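Local coordinates for Lin2891 protein (Listeria innocua, PDB 3DB0), which is a putative pyridoxamine 5'-phosphate oxidase that probably binds FMN, its substrate and cellular role not established, at residues E94-N99 / P111-I116; V21-Q26 / P30-M35. One frame throughout, in Å; residues are numbered along the deposited sequence.

Interaction 1. Residues E94-N99 / P111-I116; sequences ERIWEN and PSFVVI
The helix carrying Trp-97 lies against the start of the last barrel strand, and the seam is made by Trp-97 and Ile-96 meeting the ring of Phe-113 at one face and at its edge. The aromatic pair is edge-to-face, tilted well off the perpendicular: the indole's six-membered ring turns an edge to the face of the phenyl, with planes 59° apart and centroids separated by 5.0 Å. Trp-97 CE3 sits over the middle of the Phe-113 ring, 3.7 Å from CD1, while CB of the same tryptophan is 3.7 Å from CE2, also on Phe-113. The segment axes of helix 94-99 and strand 113-116 stand at 104°, where helix 90-100 lies over the antiparallel barrel. The indole's orientation is further fixed by its NE1, which donates to the Glu-108 carbonyl in the loop connecting the two elements. Ile-96 works at a different side of the phenyl, its CG2 meeting CZ of Phe-113 at the ring edge at 4.1 Å. With CG2 anti to the backbone N, this same methyl also reaches Val-115 CG2, 3.8 Å away. Trp-104 of a second subunit packs edge-to-face with Phe-113, bringing this apolar seam to the subunit boundary.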
loop_
_atom_site.group_PDB
_atom_site.type_symbol
_atom_site.label_atom_id
_atom_site.label_comp_id
_atom_site.label_asym_id
_atom_site.label_seq_id
_atom_site.Cartn_x
_atom_site.Cartn_y
_atom_site.Cartn_z
ATOM N N GLU B 94 2.296 15.445 -14.919
ATOM C CA GLU B 94 1.557 16.264 -13.921
ATOM C C GLU B 94 0.471 15.454 -13.269
ATOM O O GLU B 94 0.226 15.556 -12.062
ATOM C CB GLU B 94 0.928 17.497 -14.570
ATOM C CG GLU B 94 0.042 18.349 -13.610
ATOM C CD GLU B 94 0.826 18.955 -12.469
ATOM O OE1 GLU B 94 2.025 19.174 -12.671
ATOM O OE2 GLU B 94 0.260 19.206 -11.371
ATOM N N ARG B 95 -0.174 14.620 -14.067
ATOM C CA ARG B 95 -1.185 13.743 -13.535
ATOM C C ARG B 95 -0.602 12.745 -12.510
ATOM O O ARG B 95 -1.157 12.552 -11.468
ATOM C CB ARG B 95 -1.882 13.008 -14.671
ATOM C CG ARG B 95 -2.962 12.072 -14.189
ATOM C CD ARG B 95 -3.940 12.790 -13.295
ATOM N NE ARG B 95 -4.701 13.841 -13.988
ATOM C CZ ARG B 95 -5.827 13.606 -14.665
ATOM N NH1 ARG B 95 -6.317 12.369 -14.743
ATOM N NH2 ARG B 95 -6.454 14.594 -15.269
ATOM N N ILE B 96 0.478 12.068 -12.866
ATOM C CA ILE B 96 1.157 11.160 -12.000
ATOM C C ILE B 96 1.623 11.929 -10.733
ATOM O O ILE B 96 1.493 11.433 -9.615
ATOM C CB ILE B 96 2.346 10.514 -12.694
ATOM C CG1 ILE B 96 1.920 9.593 -13.895
ATOM C CG2 ILE B 96 3.241 9.784 -11.689
ATOM C CD1 ILE B 96 1.001 8.512 -13.522
ATOM N N TRP B 97 2.173 13.135 -10.915
ATOM C CA TRP B 97 2.635 13.954 -9.795
ATOM C C TRP B 97 1.495 14.181 -8.800
ATOM O O TRP B 97 1.642 14.016 -7.585
ATOM C CB TRP B 97 3.263 15.287 -10.293
ATOM C CG TRP B 97 3.538 16.297 -9.208
ATOM C CD1 TRP B 97 2.901 17.505 -9.032
ATOM C CD2 TRP B 97 4.472 16.183 -8.101
ATOM N NE1 TRP B 97 3.403 18.148 -7.923
ATOM C CE2 TRP B 97 4.351 17.355 -7.327
ATOM C CE3 TRP B 97 5.403 15.227 -7.708
ATOM C CZ2 TRP B 97 5.129 17.581 -6.195
ATOM C CZ3 TRP B 97 6.154 15.461 -6.556
ATOM C CH2 TRP B 97 6.008 16.606 -5.826
ATOM N N GLU B 98 0.338 14.540 -9.328
ATOM C CA GLU B 98 -0.833 14.835 -8.524
ATOM C C GLU B 98 -1.355 13.592 -7.823
ATOM O O GLU B 98 -1.853 13.661 -6.701
ATOM C CB GLU B 98 -1.928 15.489 -9.405
ATOM C CG GLU B 98 -1.584 16.903 -9.769
ATOM C CD GLU B 98 -2.515 17.531 -10.776
ATOM O OE1 GLU B 98 -3.590 16.959 -11.051
ATOM O OE2 GLU B 98 -2.133 18.576 -11.321
ATOM N N ASN B 99 -1.237 12.444 -8.470
ATOM C CA ASN B 99 -1.685 11.204 -7.838
ATOM C C ASN B 99 -0.729 10.805 -6.706
ATOM O O ASN B 99 -1.142 10.483 -5.598
ATOM C CB ASN B 99 -1.813 10.085 -8.854
ATOM C CG ASN B 99 -2.262 8.795 -8.227
ATOM O OD1 ASN B 99 -1.691 8.332 -7.228
ATOM N ND2 ASN B 99 -3.280 8.193 -8.810
ATOM N N PRO B 111 10.795 20.474 -9.919
ATOM C CA PRO B 111 11.525 20.477 -11.191
ATOM C C PRO B 111 12.347 19.206 -11.422
ATOM O O PRO B 111 12.646 18.840 -12.545
ATOM C CB PRO B 111 12.436 21.697 -11.053
ATOM C CG PRO B 111 12.742 21.773 -9.603
ATOM C CD PRO B 111 11.470 21.284 -8.888
ATOM N N SER B 112 12.657 18.509 -10.356
ATOM C CA SER B 112 13.501 17.351 -10.483
ATOM C C SER B 112 12.650 16.095 -10.682
ATOM O O SER B 112 13.174 15.058 -10.926
ATOM C CB SER B 112 14.394 17.207 -9.265
ATOM O OG SER B 112 13.647 16.752 -8.160
ATOM N N PHE B 113 11.330 16.242 -10.642
ATOM C CA PHE B 113 10.398 15.124 -10.790
ATOM C C PHE B 113 10.363 14.584 -12.235
ATOM O O PHE B 113 10.303 15.308 -13.222
ATOM C CB PHE B 113 8.996 15.485 -10.319
ATOM C CG PHE B 113 8.034 14.309 -10.308
ATOM C CD1 PHE B 113 8.116 13.362 -9.334
ATOM C CD2 PHE B 113 7.042 14.193 -11.249
ATOM C CE1 PHE B 113 7.229 12.292 -9.303
ATOM C CE2 PHE B 113 6.148 13.171 -11.223
ATOM C CZ PHE B 113 6.224 12.210 -10.245
ATOM N N VAL B 114 10.420 13.270 -12.331
ATOM C CA VAL B 114 10.365 12.616 -13.618
ATOM C C VAL B 114 9.556 11.360 -13.444
ATOM O O VAL B 114 9.299 10.908 -12.321
ATOM C CB VAL B 114 11.757 12.279 -14.168
ATOM C CG1 VAL B 114 12.568 13.548 -14.338
ATOM C CG2 VAL B 114 12.460 11.256 -13.268
ATOM N N VAL B 115 9.122 10.833 -14.579
ATOM C CA VAL B 115 8.325 9.635 -14.602
ATOM C C VAL B 115 8.963 8.629 -15.564
ATOM O O VAL B 115 9.320 8.985 -16.697
ATOM C CB VAL B 115 6.851 9.936 -14.986
ATOM C CG1 VAL B 115 6.008 8.600 -15.234
ATOM C CG2 VAL B 115 6.173 10.885 -13.926
ATOM N N ILE B 116 9.182 7.430 -15.036
ATOM C CA ILE B 116 9.623 6.282 -15.797
ATOM C C ILE B 116 8.413 5.524 -16.296
ATOM O O ILE B 116 7.572 5.008 -15.533
ATOM C CB ILE B 116 10.568 5.363 -15.014
ATOM C CG1 ILE B 116 11.774 6.190 -14.557
ATOM C CG2 ILE B 116 10.992 4.158 -15.920
ATOM C CD1 ILE B 116 12.676 5.561 -13.475
#

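Interaction 2. Residues V21-Q26 / P30-M35; sequences VLTSVQ and PHARYM
Leu-22 and Arg-33 face each other as a hydrogen-bonded antiparallel pair: Leu-22 N donates to Arg-33 O at 2.8 Å, and Arg-33 N returns a bond to Leu-22 O. Ser-24 and His-31 repeat the exchange, with His-31 N 2.8 Å from Ser-24 O. At the exposed end, His-31 NE2 donates to Gln-26 OE1 over 2.8 Å. The bond is fairly straight (160° at the hydrogen), and the oxygen lies close to the imidazole plane, although the amide and ring planes are 35° apart. A bend at chi2 of Gln-26 (-127°) helps carry its amide to the ring edge, where CB of Gln-26 also packs in the ring plane. The two backbone pairs belong to the beta hairpin formed by the first two strands of the barrel, 19-26 and 29-40.

On the face bearing Val-21, Thr-23 and Ala-32, Val-21 CG2 presses obliquely on Tyr-34 CE1 at 3.3 Å, a tight approach, while CG1 of Val-21 rests on the Ala-32 methyl. Tyr-34 is held from beyond by Tyr-70 and Phe-77 of a third subunit. On the other face, the selenomethionine at Met-35 bends at its last torsion, and its CE settles 3.6 Å from Leu-22 CB.

A water bridges Leu-22, Ser-24 and Arg-33. It donates to Leu-22 O and to Ser-24 OG, and its oxygen accepts from Arg-33 NH1 at 2.8 Å, in the plane of the guanidinium. Farther out, Glu-57 of helix 53-60 makes a salt bridge with Arg-33 NH2 and a hydrogen bond with Ser-24 OG, which probably helps to position both groups.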
loop_
_atom_site.group_PDB
_atom_site.type_symbol
_atom_site.label_atom_id
_atom_site.label_comp_id
_atom_site.label_asym_id
_atom_site.label_seq_id
_atom_site.Cartn_x
_atom_site.Cartn_y
_atom_site.Cartn_z
ATOM N N VAL B 21 8.904 -4.662 -7.591
ATOM C CA VAL B 21 10.365 -4.647 -7.658
ATOM C C VAL B 21 10.786 -4.272 -9.089
ATOM O O VAL B 21 10.380 -4.916 -10.046
ATOM C CB VAL B 21 10.960 -6.071 -7.268
ATOM C CG1 VAL B 21 12.470 -6.103 -7.373
ATOM C CG2 VAL B 21 10.528 -6.508 -5.850
ATOM N N LEU B 22 11.550 -3.198 -9.245
ATOM C CA LEU B 22 12.102 -2.872 -10.535
ATOM C C LEU B 22 13.530 -3.382 -10.581
ATOM O O LEU B 22 14.303 -3.089 -9.678
ATOM C CB LEU B 22 12.213 -1.356 -10.747
ATOM C CG LEU B 22 12.825 -1.054 -12.129
ATOM C CD1 LEU B 22 11.801 -1.282 -13.287
ATOM C CD2 LEU B 22 13.326 0.322 -12.126
ATOM N N THR B 23 13.884 -4.136 -11.617
ATOM C CA THR B 23 15.268 -4.546 -11.797
ATOM C C THR B 23 15.747 -3.886 -13.063
ATOM O O THR B 23 15.138 -4.020 -14.114
ATOM C CB THR B 23 15.418 -6.080 -11.872
ATOM O OG1 THR B 23 14.881 -6.663 -10.670
ATOM C CG2 THR B 23 16.911 -6.481 -12.066
ATOM N N SER B 24 16.789 -3.075 -12.904
ATOM C CA SER B 24 17.460 -2.343 -13.982
ATOM C C SER B 24 18.929 -2.803 -14.001
ATOM O O SER B 24 19.371 -3.604 -13.142
ATOM C CB SER B 24 17.297 -0.847 -13.833
ATOM O OG SER B 24 17.587 -0.427 -12.499
ATOM N N VAL B 25 19.659 -2.322 -14.999
ATOM C CA VAL B 25 20.998 -2.766 -15.248
ATOM C C VAL B 25 21.923 -1.577 -15.332
ATOM O O VAL B 25 21.596 -0.555 -15.948
ATOM C CB VAL B 25 21.065 -3.519 -16.622
ATOM C CG1 VAL B 25 22.514 -3.871 -17.030
ATOM C CG2 VAL B 25 20.138 -4.717 -16.637
ATOM N N GLN B 26 23.046 -1.714 -14.663
ATOM C CA GLN B 26 24.137 -0.727 -14.703
ATOM C C GLN B 26 25.394 -1.439 -15.182
ATOM O O GLN B 26 26.190 -1.955 -14.391
ATOM C CB GLN B 26 24.377 -0.160 -13.303
ATOM C CG GLN B 26 25.523 0.795 -13.238
ATOM C CD GLN B 26 26.532 0.415 -12.134
ATOM O OE1 GLN B 26 26.218 -0.301 -11.159
ATOM N NE2 GLN B 26 27.758 0.892 -12.299
ATOM N N PRO B 30 23.051 -5.965 -11.886
ATOM C CA PRO B 30 21.627 -5.752 -11.714
ATOM C C PRO B 30 21.398 -4.829 -10.494
ATOM O O PRO B 30 22.201 -4.804 -9.549
ATOM C CB PRO B 30 21.103 -7.178 -11.456
ATOM C CG PRO B 30 22.210 -7.873 -10.830
ATOM C CD PRO B 30 23.449 -7.335 -11.499
ATOM N N HIS B 31 20.372 -4.030 -10.551
ATOM C CA HIS B 31 19.969 -3.251 -9.392
ATOM C C HIS B 31 18.499 -3.547 -9.173
ATOM O O HIS B 31 17.696 -3.363 -10.069
ATOM C CB HIS B 31 20.154 -1.752 -9.614
ATOM C CG HIS B 31 21.588 -1.326 -9.677
ATOM N ND1 HIS B 31 22.318 -1.037 -8.552
ATOM C CD2 HIS B 31 22.429 -1.164 -10.722
ATOM C CE1 HIS B 31 23.549 -0.705 -8.901
ATOM N NE2 HIS B 31 23.644 -0.780 -10.211
ATOM N N ALA B 32 18.140 -4.046 -7.997
ATOM C CA ALA B 32 16.732 -4.293 -7.725
ATOM C C ALA B 32 16.288 -3.313 -6.656
ATOM O O ALA B 32 16.977 -3.119 -5.664
ATOM C CB ALA B 32 16.492 -5.738 -7.255
ATOM N N ARG B 33 15.118 -2.730 -6.859
ATOM C CA ARG B 33 14.558 -1.803 -5.904
ATOM C C ARG B 33 13.050 -1.914 -5.822
ATOM O O ARG B 33 12.390 -2.172 -6.803
ATOM C CB ARG B 33 14.888 -0.355 -6.281
ATOM C CG ARG B 33 16.351 -0.074 -6.527
ATOM C CD ARG B 33 16.536 1.334 -7.030
ATOM N NE ARG B 33 17.947 1.722 -7.212
ATOM C CZ ARG B 33 18.628 1.617 -8.351
ATOM N NH1 ARG B 33 18.060 1.080 -9.396
ATOM N NH2 ARG B 33 19.889 2.010 -8.421
ATOM N N TYR B 34 12.536 -1.700 -4.622
ATOM C CA TYR B 34 11.106 -1.670 -4.391
ATOM C C TYR B 34 10.624 -0.275 -4.702
ATOM O O TYR B 34 11.282 0.718 -4.393
ATOM C CB TYR B 34 10.715 -1.988 -2.966
ATOM C CG TYR B 34 10.694 -3.445 -2.656
ATOM C CD1 TYR B 34 9.656 -4.236 -3.063
ATOM C CD2 TYR B 34 11.753 -4.049 -1.997
ATOM C CE1 TYR B 34 9.642 -5.573 -2.785
ATOM C CE2 TYR B 34 11.748 -5.418 -1.741
ATOM C CZ TYR B 34 10.709 -6.150 -2.119
ATOM O OH TYR B 34 10.686 -7.509 -1.893
HETATM N N MSE B 35 9.502 -0.184 -5.382
HETATM C CA MSE B 35 8.929 1.119 -5.619
HETATM C C MSE B 35 7.453 1.061 -6.036
HETATM O O MSE B 35 6.867 -0.008 -6.232
HETATM C CB MSE B 35 9.743 1.910 -6.646
HETATM C CG MSE B 35 9.730 1.228 -8.033
HETATM SE SE MSE B 35 10.976 1.944 -9.304
HETATM C CE MSE B 35 12.592 1.272 -8.372
HETATM O O HOH W 1 15.979 -0.576 -10.204
#

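From the N terminus, interaction 2 comes first: its segments are separated by three residues, so it closes a tight hairpin between the first two barrel strands. Interaction 1 opens only much later, after strands 43-49, 63-68 and 77-86 have been laid down, and spans the eleven residues between its segments, nearly all of them loop, that lead from helix 90-100 into the final strand, 113-126. The two loops follow in series, neither nesting nor crossing. The centres of interactions 1 and 2 are about 20 Å apart, and the two make no direct contact. Each involves the barrel sheet: 21-26 / 30-35 pairs two neighbouring antiparallel strands side by side, whereas 94-99 / 111-116 lays a helix across a third.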